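Local coordinates for protein transcriptional regulator (Enterococcus faecalis, PDB 3QFI) that is of unknown function but belongs to the LytR-CpsA-Psr family and is probably a transcriptional regulator, at residues Q245-P249 and N250-K254; K115-I118 and D119-G123; D198-E201 and A202-T206; T139-A142 and G143-L147. All coordinates share one frame; numbering follows the deposited sequence.

Contact 1 (Q245-P249 and N250-K254); sequences QVLDP and NSLYK
Asp248 and Ser251, their CA atoms 5.3 Å apart, face each other where strand 243-247 runs without a break into helix 249-262, and the first two helical backbone bonds, Leu252 N to Asp248 O and Tyr253 N to Pro249 O, are both 2.9 Å long. The side chain of Asp248 closes this helix start. Its CG stands anti to the backbone N (chi1 178°), which swings the carboxylate over the open amides of the first turn. There OD1 takes the N-H of Ser251 at 2.9 Å, an N-H to acceptor angle of 157°, on its anti side and 32° out of the carboxylate plane. A second bond, weak and bent, reaches the same oxygen from Asn250 N at 2.8 Å. One carboxylate oxygen thus serves two amides, while OD2 is hydrogen-bonded to the hydroxyl of Tyr235, which ties down the other end of the group. The positive end of the helix dipole would probably stabilise the negative charge of Asp248. Next to the cap in sequence, Leu247 sends CD1 to within 4.3 Å of Leu252 CG, a loose apolar touch from the last strand residue to the first turn. Pro249 follows the cap and lies against Tyr279 of helix 269-280; lacking an N-H, it suits a first-turn position. The whole is a classical aspartate N-cap followed by proline at N1, here joining a strand directly to a helix.

Contact 2 (K115-I118 and D119-G123); sequences KDLI and DAVGG
Ile118 O is gripped by two amides from the chain that leaves the helix: Gly123 N binds it at 2.8 Å, and Val121 N reaches it weakly at 3.4 Å. Val121 N also makes a weak bond to Leu117 O, dividing itself between two carbonyls as the helix runs out. Just before, Ala120 N holds Asp116 O at 2.8 Å. Gly122, with a positive phi of 86°, reverses the chain and brings Gly123 back onto the last turn; with Gly122 N also bonded to Asp119 O at 3.2 Å, this is a Schellman motif. On the flank, Lys115 and Asp119 lie one turn apart, and a bend at the end of the lysine chain (chi4 51°) sets NZ 3.6 Å from Asp119 OD2, a long salt bridge. Both groups have other partners: NZ bonds to Thr150 OG1, and Asp119 OD1 takes the backbone N-H of Gly149, so the pair also links this helix to the chain entering helix 150-156. Val121 touches Lys183 and Val184, and Leu117 and Ile118 rest on Ile180, so helix 166-184 packs against this end of helix 111-120, with Leu197 of a loop beside it.

Contact 3 (D198-E201 and A202-T206); sequences DAVE and ANVKT
Two backbone bonds hold the exit from the 3-10 turn, Asn203 N to Val200 O at 3.2 Å and Val204 N to Glu201 O at 3.3 Å. Both are fairly straight at the hydrogen, the second at 166°, yet each donor stands above the carbonyl plane, Val204 N by as much as 73°. Neither therefore lies on a lone pair; both are i to i+3 bonds, as in a 3-10 turn. Outward from these bonds, Val200 and Val204 meet through their methyl groups, CG2 of each facing CG2 of the other at 3.4 Å. A chi1 of 73° places Val200 CG1 between the backbone N and the carbonyl carbon and leaves CG2 anti to N, whereas Val204 CG2 lies beside its own N; the two side chains meet at a slant. Asn203 has a weak bond from ND2 to Asn110 OD1. From here the chain becomes strand 204-206, an outermost strand of the six-stranded mixed sheet within this chain, antiparallel to strand 105-109. Val204 packs on Val107 and Ile109 of that neighbour, and Asn203 touches Lys112 of helix 111-120.

Contact 4 (T139-A142 and G143-L147); sequences TVPA and GKIKL
Pro141 and Ile145 make the closer of two apolar contacts across this bend: the ring atom CG of Pro141 sits 3.8 Å from both CG1 and CG2 of Ile145, lodged against the two branches of the isoleucine as the side chains slant past each other. Ile145 CG1 also nears Pro141 O at 3.9 Å. The second contact, Val140 CG1 to Leu147 CD1, is longer at 4.1 Å, and these two chains cross at about a right angle. Val140 carries CG1 anti to the backbone N (chi1 -169°), which aims that methyl at the leucine. As for polar contacts, no hydrogen bond joins the two segments. The backbone of the second half pairs elsewhere: Gly143, Ile145 and Leu147 bond in turn to Asn128, Val126 and Ile124 of strand 124-128. Gly143, just before the corner at Lys144, has a positive phi of 81°. Val140 and Leu147 also reach Ala154 and Tyr155 of helix 150-156. The side chains across the bend thus meet by nondirectional apolar contact, while directional bonding fixes the strand to its antiparallel partner.

How the contacts relate
Contact 2 touches both contact 3 and contact 4, which do not touch each other, whereas contact 1 stands about 35 to 36 Å away, centre to centre, from each of them. Contacts 2 and 3 touch through Asp116 and Leu117 of helix 111-120 against Ala199 and Val200; contacts 2 and 4 meet where Ile118 CG2 approaches Leu147 O at 3.7 Å. Contact 3 is a surface turn, and the other three are partly buried. Their chemistry follows position: a side-chain cap opens a helix in contact 1, backbone carbonyls close one in contact 2, out-of-plane turn bonds lead into an outer strand in contact 3, and contact 4 has apolar packing alone.

Contact 1 (Q245-P249 and N250-K254)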
ATOM      1  N   GLN A 245       0.451  17.316   3.190  1.00 11.15           N
ATOM      2  CA  GLN A 245       1.856  16.970   3.066  1.00 18.26           C
ATOM      3  C   GLN A 245       2.254  17.166   1.600  1.00 15.44           C
ATOM      4  O   GLN A 245       1.703  16.515   0.703  1.00 18.27           O
ATOM      5  CB  GLN A 245       2.072  15.517   3.502  1.00 20.29           C
ATOM      6  CG  GLN A 245       3.479  14.995   3.307  1.00 16.25           C
ATOM      7  CD  GLN A 245       3.631  13.578   3.812  1.00 20.41           C
ATOM      8  OE1 GLN A 245       4.418  12.797   3.275  1.00 18.81           O
ATOM      9  NE2 GLN A 245       2.875  13.235   4.860  1.00 17.22           N
ATOM     10  N   VAL A 246       3.183  18.087   1.358  1.00 12.36           N
ATOM     11  CA  VAL A 246       3.636  18.352  -0.002  1.00 12.56           C
ATOM     12  C   VAL A 246       4.894  17.552  -0.243  1.00 10.68           C
ATOM     13  O   VAL A 246       5.902  17.755   0.431  1.00 15.43           O
ATOM     14  CB  VAL A 246       3.969  19.828  -0.238  1.00 15.94           C
ATOM     15  CG1 VAL A 246       4.474  20.015  -1.659  1.00 27.98           C
ATOM     16  CG2 VAL A 246       2.753  20.684   0.006  1.00 17.37           C
ATOM     17  N   LEU A 247       4.830  16.646  -1.210  1.00 11.10           N
ATOM     18  CA  LEU A 247       5.961  15.793  -1.525  1.00 11.94           C
ATOM     19  C   LEU A 247       7.117  16.536  -2.164  1.00  7.52           C
ATOM     20  O   LEU A 247       6.936  17.511  -2.903  1.00  8.99           O
ATOM     21  CB  LEU A 247       5.519  14.650  -2.445  1.00  8.64           C
ATOM     22  CG  LEU A 247       4.553  13.614  -1.863  1.00  1.23           C
ATOM     23  CD1 LEU A 247       4.054  12.705  -2.969  1.00  9.21           C
ATOM     24  CD2 LEU A 247       5.258  12.795  -0.790  1.00  9.42           C
ATOM     25  N   ASP A 248       8.323  16.082  -1.853  1.00 14.34           N
ATOM     26  CA  ASP A 248       9.493  16.691  -2.454  1.00 12.38           C
ATOM     27  C   ASP A 248       9.473  16.170  -3.880  1.00 15.52           C
ATOM     28  O   ASP A 248       9.481  14.971  -4.109  1.00 25.72           O
ATOM     29  CB  ASP A 248      10.773  16.264  -1.743  1.00 18.41           C
ATOM     30  CG  ASP A 248      12.003  16.861  -2.391  1.00 33.05           C
ATOM     31  OD1 ASP A 248      12.285  16.488  -3.551  1.00 33.60           O
ATOM     32  OD2 ASP A 248      12.678  17.711  -1.758  1.00 22.55           O
ATOM     33  N   PRO A 249       9.449  17.072  -4.856  1.00 17.33           N
ATOM     34  CA  PRO A 249       9.413  16.658  -6.259  1.00 21.46           C
ATOM     35  C   PRO A 249      10.586  15.804  -6.750  1.00 17.25           C
ATOM     36  O   PRO A 249      10.386  14.827  -7.472  1.00 19.95           O
ATOM     37  CB  PRO A 249       9.311  17.989  -6.995  1.00 25.60           C
ATOM     38  CG  PRO A 249      10.114  18.909  -6.118  1.00 21.24           C
ATOM     39  CD  PRO A 249       9.604  18.532  -4.739  1.00 12.20           C
ATOM     40  N   ASN A 250      11.791  16.158  -6.330  1.00 20.71           N
ATOM     41  CA  ASN A 250      12.973  15.466  -6.761  1.00 24.64           C
ATOM     42  C   ASN A 250      13.048  14.040  -6.071  1.00 20.49           C
ATOM     43  O   ASN A 250      13.438  13.041  -6.658  1.00 17.15           O
ATOM     44  CB  ASN A 250      14.196  16.477  -6.763  1.00 29.81           C
ATOM     45  CG  ASN A 250      15.459  15.855  -6.257  1.00 56.64           C
ATOM     46  OD1 ASN A 250      15.457  15.147  -5.194  1.00 71.57           O
ATOM     47  ND2 ASN A 250      16.580  16.065  -7.001  1.00 63.71           N
ATOM     48  N   SER A 251      12.555  13.946  -4.842  1.00 24.13           N
ATOM     49  CA  SER A 251      12.518  12.637  -4.193  1.00 23.84           C
ATOM     50  C   SER A 251      11.398  11.823  -4.853  1.00 21.33           C
ATOM     51  O   SER A 251      11.490  10.594  -4.946  1.00 26.37           O
ATOM     52  CB  SER A 251      12.224  12.755  -2.696  1.00 33.50           C
ATOM     53  OG  SER A 251      11.811  11.502  -2.179  1.00 23.69           O
ATOM     54  N   LEU A 252      10.357  12.526  -5.319  1.00 20.78           N
ATOM     55  CA  LEU A 252       9.202  11.926  -5.996  1.00 14.49           C
ATOM     56  C   LEU A 252       9.625  11.297  -7.321  1.00 14.35           C
ATOM     57  O   LEU A 252       9.251  10.167  -7.632  1.00  3.32           O
ATOM     58  CB  LEU A 252       8.122  12.980  -6.301  1.00 11.30           C
ATOM     59  CG  LEU A 252       6.642  12.538  -6.390  1.00 13.45           C
ATOM     60  CD1 LEU A 252       5.823  13.523  -7.220  1.00  1.00           C
ATOM     61  CD2 LEU A 252       6.541  11.153  -7.001  1.00  9.31           C
ATOM     62  N   TYR A 253      10.386  12.046  -8.115  1.00 14.84           N
ATOM     63  CA  TYR A 253      10.832  11.537  -9.403  1.00 12.16           C
ATOM     64  C   TYR A 253      11.649  10.280  -9.225  1.00 12.68           C
ATOM     65  O   TYR A 253      11.439   9.297  -9.924  1.00 10.92           O
ATOM     66  CB  TYR A 253      11.663  12.579 -10.168  1.00 10.64           C
ATOM     67  CG  TYR A 253      12.080  12.116 -11.561  1.00  9.94           C
ATOM     68  CD1 TYR A 253      11.144  11.577 -12.448  1.00  1.00           C
ATOM     69  CD2 TYR A 253      13.405  12.196 -11.984  1.00  3.35           C
ATOM     70  CE1 TYR A 253      11.512  11.128 -13.706  1.00  1.99           C
ATOM     71  CE2 TYR A 253      13.785  11.750 -13.256  1.00  1.00           C
ATOM     72  CZ  TYR A 253      12.827  11.213 -14.107  1.00  4.60           C
ATOM     73  OH  TYR A 253      13.188  10.744 -15.351  1.00 11.57           O
ATOM     74  N   LYS A 254      12.583  10.312  -8.286  1.00 12.06           N
ATOM     75  CA  LYS A 254      13.432   9.155  -8.035  1.00 14.16           C
ATOM     76  C   LYS A 254      12.548   7.940  -7.708  1.00 14.65           C
ATOM     77  O   LYS A 254      12.740   6.852  -8.248  1.00 15.67           O
ATOM     78  CB  LYS A 254      14.399   9.464  -6.885  1.00 11.25           C
ATOM     79  CG  LYS A 254      15.278   8.294  -6.481  1.00 17.18           C
ATOM     80  CD  LYS A 254      16.027   8.583  -5.201  1.00 22.90           C
ATOM     81  CE  LYS A 254      16.658   7.313  -4.683  1.00 30.71           C
ATOM     82  NZ  LYS A 254      15.624   6.257  -4.437  1.00 24.36           N
TER

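Contact 2 (K115-I118 and D119-G123)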
ATOM      1  N   LYS A 115      -9.251  -9.494   9.192  1.00 22.55           N
ATOM      2  CA  LYS A 115      -9.131 -10.278  10.407  1.00 22.75           C
ATOM      3  C   LYS A 115      -9.250 -11.767  10.078  1.00 24.97           C
ATOM      4  O   LYS A 115      -8.552 -12.584  10.673  1.00 22.98           O
ATOM      5  CB  LYS A 115     -10.196  -9.849  11.415  1.00 24.05           C
ATOM      6  CG  LYS A 115     -10.383 -10.800  12.567  1.00 19.99           C
ATOM      7  CD  LYS A 115     -11.509 -10.309  13.469  1.00 30.41           C
ATOM      8  CE  LYS A 115     -12.111 -11.459  14.258  1.00 34.46           C
ATOM      9  NZ  LYS A 115     -11.047 -12.243  14.939  1.00 25.39           N
ATOM     10  N   ASP A 116     -10.104 -12.115   9.114  1.00 23.95           N
ATOM     11  CA  ASP A 116     -10.282 -13.513   8.734  1.00 28.37           C
ATOM     12  C   ASP A 116      -9.115 -14.037   7.896  1.00 27.85           C
ATOM     13  O   ASP A 116      -8.818 -15.232   7.907  1.00 25.58           O
ATOM     14  CB  ASP A 116     -11.588 -13.709   7.957  1.00 39.77           C
ATOM     15  CG  ASP A 116     -11.931 -15.188   7.747  1.00 53.28           C
ATOM     16  OD1 ASP A 116     -12.058 -15.918   8.758  1.00 56.33           O
ATOM     17  OD2 ASP A 116     -12.085 -15.625   6.578  1.00 53.64           O
ATOM     18  N   LEU A 117      -8.461 -13.141   7.169  1.00 27.53           N
ATOM     19  CA  LEU A 117      -7.329 -13.518   6.338  1.00 23.29           C
ATOM     20  C   LEU A 117      -6.146 -13.892   7.222  1.00 25.20           C
ATOM     21  O   LEU A 117      -5.346 -14.757   6.871  1.00 32.35           O
ATOM     22  CB  LEU A 117      -6.942 -12.357   5.421  1.00 21.52           C
ATOM     23  CG  LEU A 117      -5.751 -12.563   4.476  1.00 19.46           C
ATOM     24  CD1 LEU A 117      -6.008 -13.744   3.568  1.00  3.18           C
ATOM     25  CD2 LEU A 117      -5.517 -11.289   3.654  1.00  8.72           C
ATOM     26  N   ILE A 118      -6.036 -13.236   8.371  1.00 26.71           N
ATOM     27  CA  ILE A 118      -4.944 -13.523   9.274  1.00 21.59           C
ATOM     28  C   ILE A 118      -5.199 -14.865   9.941  1.00 22.46           C
ATOM     29  O   ILE A 118      -4.278 -15.668  10.091  1.00 25.37           O
ATOM     30  CB  ILE A 118      -4.779 -12.391  10.313  1.00 24.56           C
ATOM     31  CG1 ILE A 118      -4.421 -11.090   9.580  1.00 20.65           C
ATOM     32  CG2 ILE A 118      -3.682 -12.737  11.316  1.00 25.15           C
ATOM     33  CD1 ILE A 118      -4.195  -9.889  10.481  1.00 30.33           C
ATOM     34  N   ASP A 119      -6.448 -15.135  10.307  1.00 21.60           N
ATOM     35  CA  ASP A 119      -6.774 -16.416  10.936  1.00 17.49           C
ATOM     36  C   ASP A 119      -6.802 -17.581   9.951  1.00 17.47           C
ATOM     37  O   ASP A 119      -6.511 -18.714  10.316  1.00 22.97           O
ATOM     38  CB  ASP A 119      -8.116 -16.335  11.656  1.00 25.46           C
ATOM     39  CG  ASP A 119      -8.076 -15.392  12.836  1.00 36.24           C
ATOM     40  OD1 ASP A 119      -7.029 -15.358  13.523  1.00 40.42           O
ATOM     41  OD2 ASP A 119      -9.082 -14.692  13.085  1.00 42.09           O
ATOM     42  N   ALA A 120      -7.148 -17.292   8.703  1.00 17.70           N
ATOM     43  CA  ALA A 120      -7.214 -18.309   7.666  1.00 15.10           C
ATOM     44  C   ALA A 120      -5.823 -18.804   7.294  1.00 20.26           C
ATOM     45  O   ALA A 120      -5.679 -19.868   6.678  1.00 25.28           O
ATOM     46  CB  ALA A 120      -7.905 -17.746   6.430  1.00  5.24           C
ATOM     47  N   VAL A 121      -4.804 -18.023   7.635  1.00 18.90           N
ATOM     48  CA  VAL A 121      -3.433 -18.413   7.333  1.00 27.04           C
ATOM     49  C   VAL A 121      -2.720 -18.947   8.574  1.00 35.27           C
ATOM     50  O   VAL A 121      -1.544 -19.295   8.509  1.00 43.58           O
ATOM     51  CB  VAL A 121      -2.603 -17.228   6.753  1.00 27.75           C
ATOM     52  CG1 VAL A 121      -3.228 -16.738   5.450  1.00 15.15           C
ATOM     53  CG2 VAL A 121      -2.515 -16.093   7.768  1.00 22.73           C
ATOM     54  N   GLY A 122      -3.425 -19.004   9.702  1.00 33.28           N
ATOM     55  CA  GLY A 122      -2.821 -19.524  10.912  1.00 25.43           C
ATOM     56  C   GLY A 122      -2.062 -18.495  11.712  1.00 28.61           C
ATOM     57  O   GLY A 122      -1.266 -18.842  12.588  1.00 29.08           O
ATOM     58  N   GLY A 123      -2.309 -17.225  11.412  1.00 31.03           N
ATOM     59  CA  GLY A 123      -1.650 -16.150  12.135  1.00 25.55           C
ATOM     60  C   GLY A 123      -0.300 -15.773  11.559  1.00 24.10           C
ATOM     61  O   GLY A 123       0.187 -16.400  10.618  1.00 21.84           O
TER

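Contact 3 (D198-E201 and A202-T206)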
ATOM      1  N   ASP A 198     -10.954 -18.498   0.953  1.00 41.16           N
ATOM      2  CA  ASP A 198     -12.147 -17.862   0.402  1.00 48.35           C
ATOM      3  C   ASP A 198     -13.084 -17.287   1.448  1.00 50.99           C
ATOM      4  O   ASP A 198     -13.944 -16.467   1.128  1.00 52.56           O
ATOM      5  CB  ASP A 198     -12.911 -18.839  -0.479  1.00 53.78           C
ATOM      6  CG  ASP A 198     -12.207 -19.096  -1.791  1.00 63.10           C
ATOM      7  OD1 ASP A 198     -11.868 -18.107  -2.481  1.00 57.92           O
ATOM      8  OD2 ASP A 198     -11.993 -20.280  -2.133  1.00 71.29           O
ATOM      9  N   ALA A 199     -12.913 -17.717   2.696  1.00 54.24           N
ATOM     10  CA  ALA A 199     -13.730 -17.230   3.807  1.00 54.43           C
ATOM     11  C   ALA A 199     -13.545 -15.720   3.958  1.00 54.12           C
ATOM     12  O   ALA A 199     -14.107 -15.095   4.865  1.00 51.81           O
ATOM     13  CB  ALA A 199     -13.330 -17.932   5.100  1.00 56.83           C
ATOM     14  N   VAL A 200     -12.738 -15.141   3.077  1.00 47.51           N
ATOM     15  CA  VAL A 200     -12.501 -13.713   3.117  1.00 45.98           C
ATOM     16  C   VAL A 200     -13.078 -13.059   1.863  1.00 44.66           C
ATOM     17  O   VAL A 200     -12.997 -11.839   1.700  1.00 42.33           O
ATOM     18  CB  VAL A 200     -10.994 -13.399   3.208  1.00 45.03           C
ATOM     19  CG1 VAL A 200     -10.314 -13.682   1.877  1.00 48.08           C
ATOM     20  CG2 VAL A 200     -10.799 -11.950   3.613  1.00 57.58           C
ATOM     21  N   GLU A 201     -13.681 -13.870   0.994  1.00 35.86           N
ATOM     22  CA  GLU A 201     -14.252 -13.373  -0.258  1.00 35.05           C
ATOM     23  C   GLU A 201     -15.437 -12.439  -0.077  1.00 32.08           C
ATOM     24  O   GLU A 201     -15.596 -11.471  -0.822  1.00 41.70           O
ATOM     25  CB  GLU A 201     -14.680 -14.536  -1.162  1.00 36.91           C
ATOM     26  CG  GLU A 201     -13.534 -15.388  -1.722  1.00 47.90           C
ATOM     27  CD  GLU A 201     -12.407 -14.559  -2.345  1.00 51.27           C
ATOM     28  OE1 GLU A 201     -12.694 -13.519  -2.987  1.00 59.45           O
ATOM     29  OE2 GLU A 201     -11.230 -14.966  -2.208  1.00 48.88           O
ATOM     30  N   ALA A 202     -16.275 -12.739   0.904  1.00 19.28           N
ATOM     31  CA  ALA A 202     -17.450 -11.931   1.166  1.00 15.68           C
ATOM     32  C   ALA A 202     -17.094 -10.561   1.740  1.00 19.24           C
ATOM     33  O   ALA A 202     -17.983  -9.771   2.054  1.00 22.89           O
ATOM     34  CB  ALA A 202     -18.366 -12.665   2.110  1.00  9.29           C
ATOM     35  N   ASN A 203     -15.799 -10.282   1.874  1.00 18.23           N
ATOM     36  CA  ASN A 203     -15.348  -9.008   2.421  1.00 17.81           C
ATOM     37  C   ASN A 203     -14.121  -8.481   1.675  1.00 15.71           C
ATOM     38  O   ASN A 203     -13.365  -7.644   2.187  1.00  7.60           O
ATOM     39  CB  ASN A 203     -15.021  -9.148   3.914  1.00 21.30           C
ATOM     40  CG  ASN A 203     -16.241  -9.483   4.754  1.00 14.02           C
ATOM     41  OD1 ASN A 203     -16.558 -10.652   4.978  1.00  7.52           O
ATOM     42  ND2 ASN A 203     -16.941  -8.455   5.210  1.00 11.97           N
ATOM     43  N   VAL A 204     -13.931  -8.974   0.461  1.00 17.92           N
ATOM     44  CA  VAL A 204     -12.809  -8.558  -0.367  1.00 14.56           C
ATOM     45  C   VAL A 204     -13.247  -8.338  -1.815  1.00 18.39           C
ATOM     46  O   VAL A 204     -13.991  -9.142  -2.376  1.00 16.76           O
ATOM     47  CB  VAL A 204     -11.682  -9.622  -0.352  1.00 14.33           C
ATOM     48  CG1 VAL A 204     -10.618  -9.263  -1.367  1.00  8.32           C
ATOM     49  CG2 VAL A 204     -11.083  -9.719   1.028  1.00 23.70           C
ATOM     50  N   LYS A 205     -12.791  -7.236  -2.404  1.00 14.37           N
ATOM     51  CA  LYS A 205     -13.095  -6.932  -3.788  1.00  9.66           C
ATOM     52  C   LYS A 205     -11.779  -6.915  -4.565  1.00 15.60           C
ATOM     53  O   LYS A 205     -10.775  -6.407  -4.083  1.00 14.42           O
ATOM     54  CB  LYS A 205     -13.776  -5.571  -3.911  1.00 15.59           C
ATOM     55  CG  LYS A 205     -15.199  -5.495  -3.391  1.00 14.81           C
ATOM     56  CD  LYS A 205     -15.779  -4.113  -3.706  1.00 27.66           C
ATOM     57  CE  LYS A 205     -17.180  -3.923  -3.144  1.00 22.18           C
ATOM     58  NZ  LYS A 205     -17.214  -4.224  -1.692  1.00 37.62           N
ATOM     59  N   THR A 206     -11.786  -7.468  -5.770  1.00 19.64           N
ATOM     60  CA  THR A 206     -10.585  -7.507  -6.584  1.00 18.28           C
ATOM     61  C   THR A 206     -10.913  -7.880  -8.021  1.00 17.74           C
ATOM     62  O   THR A 206     -11.894  -8.568  -8.278  1.00 24.00           O
ATOM     63  CB  THR A 206      -9.576  -8.536  -6.021  1.00 30.28           C
ATOM     64  OG1 THR A 206      -8.384  -8.532  -6.816  1.00 37.46           O
ATOM     65  CG2 THR A 206     -10.178  -9.931  -6.039  1.00 28.95           C
TER

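Contact 4 (T139-A142 and G143-L147)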
ATOM      1  N   THR A 139      -5.145  -5.953  23.722  1.00 34.30           N
ATOM      2  CA  THR A 139      -3.754  -5.731  24.080  1.00 41.62           C
ATOM      3  C   THR A 139      -2.817  -6.573  23.230  1.00 38.24           C
ATOM      4  O   THR A 139      -3.022  -7.771  23.068  1.00 27.53           O
ATOM      5  CB  THR A 139      -3.495  -6.031  25.581  1.00 48.72           C
ATOM      6  OG1 THR A 139      -4.193  -5.077  26.392  1.00 52.83           O
ATOM      7  CG2 THR A 139      -2.000  -5.951  25.895  1.00 56.65           C
ATOM      8  N   VAL A 140      -1.797  -5.923  22.680  1.00 42.07           N
ATOM      9  CA  VAL A 140      -0.798  -6.582  21.846  1.00 42.74           C
ATOM     10  C   VAL A 140       0.516  -6.591  22.631  1.00 41.70           C
ATOM     11  O   VAL A 140       1.091  -5.537  22.899  1.00 43.15           O
ATOM     12  CB  VAL A 140      -0.580  -5.809  20.521  1.00 44.73           C
ATOM     13  CG1 VAL A 140       0.260  -6.638  19.561  1.00 41.91           C
ATOM     14  CG2 VAL A 140      -1.916  -5.447  19.897  1.00 49.18           C
ATOM     15  N   PRO A 141       1.005  -7.780  23.013  1.00 42.01           N
ATOM     16  CA  PRO A 141       2.257  -7.893  23.771  1.00 38.66           C
ATOM     17  C   PRO A 141       3.470  -7.340  23.033  1.00 39.68           C
ATOM     18  O   PRO A 141       3.413  -7.099  21.828  1.00 39.91           O
ATOM     19  CB  PRO A 141       2.370  -9.393  24.027  1.00 36.27           C
ATOM     20  CG  PRO A 141       1.717  -9.980  22.818  1.00 42.70           C
ATOM     21  CD  PRO A 141       0.478  -9.115  22.686  1.00 41.60           C
ATOM     22  N   ALA A 142       4.563  -7.140  23.763  1.00 38.66           N
ATOM     23  CA  ALA A 142       5.795  -6.614  23.180  1.00 39.70           C
ATOM     24  C   ALA A 142       6.774  -7.738  22.840  1.00 40.35           C
ATOM     25  O   ALA A 142       6.675  -8.846  23.372  1.00 39.79           O
ATOM     26  CB  ALA A 142       6.437  -5.633  24.141  1.00 36.81           C
ATOM     27  N   GLY A 143       7.714  -7.447  21.946  1.00 41.83           N
ATOM     28  CA  GLY A 143       8.689  -8.449  21.552  1.00 37.95           C
ATOM     29  C   GLY A 143       8.156  -9.424  20.513  1.00 32.39           C
ATOM     30  O   GLY A 143       7.052  -9.248  20.002  1.00 28.81           O
ATOM     31  N   LYS A 144       8.935 -10.457  20.202  1.00 33.19           N
ATOM     32  CA  LYS A 144       8.530 -11.453  19.209  1.00 36.90           C
ATOM     33  C   LYS A 144       7.289 -12.245  19.624  1.00 39.44           C
ATOM     34  O   LYS A 144       7.344 -13.053  20.551  1.00 41.46           O
ATOM     35  CB  LYS A 144       9.682 -12.429  18.941  1.00 37.61           C
ATOM     36  CG  LYS A 144      10.857 -11.846  18.156  1.00 48.91           C
ATOM     37  CD  LYS A 144      10.531 -11.698  16.672  1.00 51.42           C
ATOM     38  CE  LYS A 144      11.712 -11.117  15.887  1.00 45.29           C
ATOM     39  NZ  LYS A 144      12.939 -11.971  15.947  1.00 44.42           N
ATOM     40  N   ILE A 145       6.177 -12.021  18.928  1.00 37.14           N
ATOM     41  CA  ILE A 145       4.937 -12.732  19.236  1.00 40.09           C
ATOM     42  C   ILE A 145       4.056 -13.053  18.025  1.00 38.25           C
ATOM     43  O   ILE A 145       4.133 -12.398  16.989  1.00 42.53           O
ATOM     44  CB  ILE A 145       4.095 -11.957  20.276  1.00 39.23           C
ATOM     45  CG1 ILE A 145       4.229 -10.456  20.043  1.00 29.68           C
ATOM     46  CG2 ILE A 145       4.516 -12.361  21.687  1.00 47.96           C
ATOM     47  CD1 ILE A 145       3.604  -9.980  18.755  1.00 41.35           C
ATOM     48  N   LYS A 146       3.224 -14.080  18.164  1.00 35.06           N
ATOM     49  CA  LYS A 146       2.330 -14.491  17.089  1.00 35.48           C
ATOM     50  C   LYS A 146       1.037 -13.691  17.157  1.00 39.07           C
ATOM     51  O   LYS A 146       0.512 -13.428  18.241  1.00 34.71           O
ATOM     52  CB  LYS A 146       2.032 -15.987  17.199  1.00 33.80           C
ATOM     53  CG  LYS A 146       1.136 -16.523  16.094  1.00 29.05           C
ATOM     54  CD  LYS A 146       0.913 -18.027  16.228  1.00 35.94           C
ATOM     55  CE  LYS A 146       2.206 -18.815  16.054  1.00 26.90           C
ATOM     56  NZ  LYS A 146       1.957 -20.278  16.192  1.00 24.72           N
ATOM     57  N   LEU A 147       0.527 -13.308  15.993  1.00 36.08           N
ATOM     58  CA  LEU A 147      -0.692 -12.519  15.916  1.00 32.85           C
ATOM     59  C   LEU A 147      -1.859 -13.219  15.223  1.00 30.27           C
ATOM     60  O   LEU A 147      -1.677 -13.923  14.231  1.00 30.23           O
ATOM     61  CB  LEU A 147      -0.385 -11.208  15.205  1.00 40.07           C
ATOM     62  CG  LEU A 147      -0.565  -9.956  16.064  1.00 42.94           C
ATOM     63  CD1 LEU A 147       0.012 -10.161  17.453  1.00 50.16           C
ATOM     64  CD2 LEU A 147       0.103  -8.791  15.360  1.00 51.08           C
TER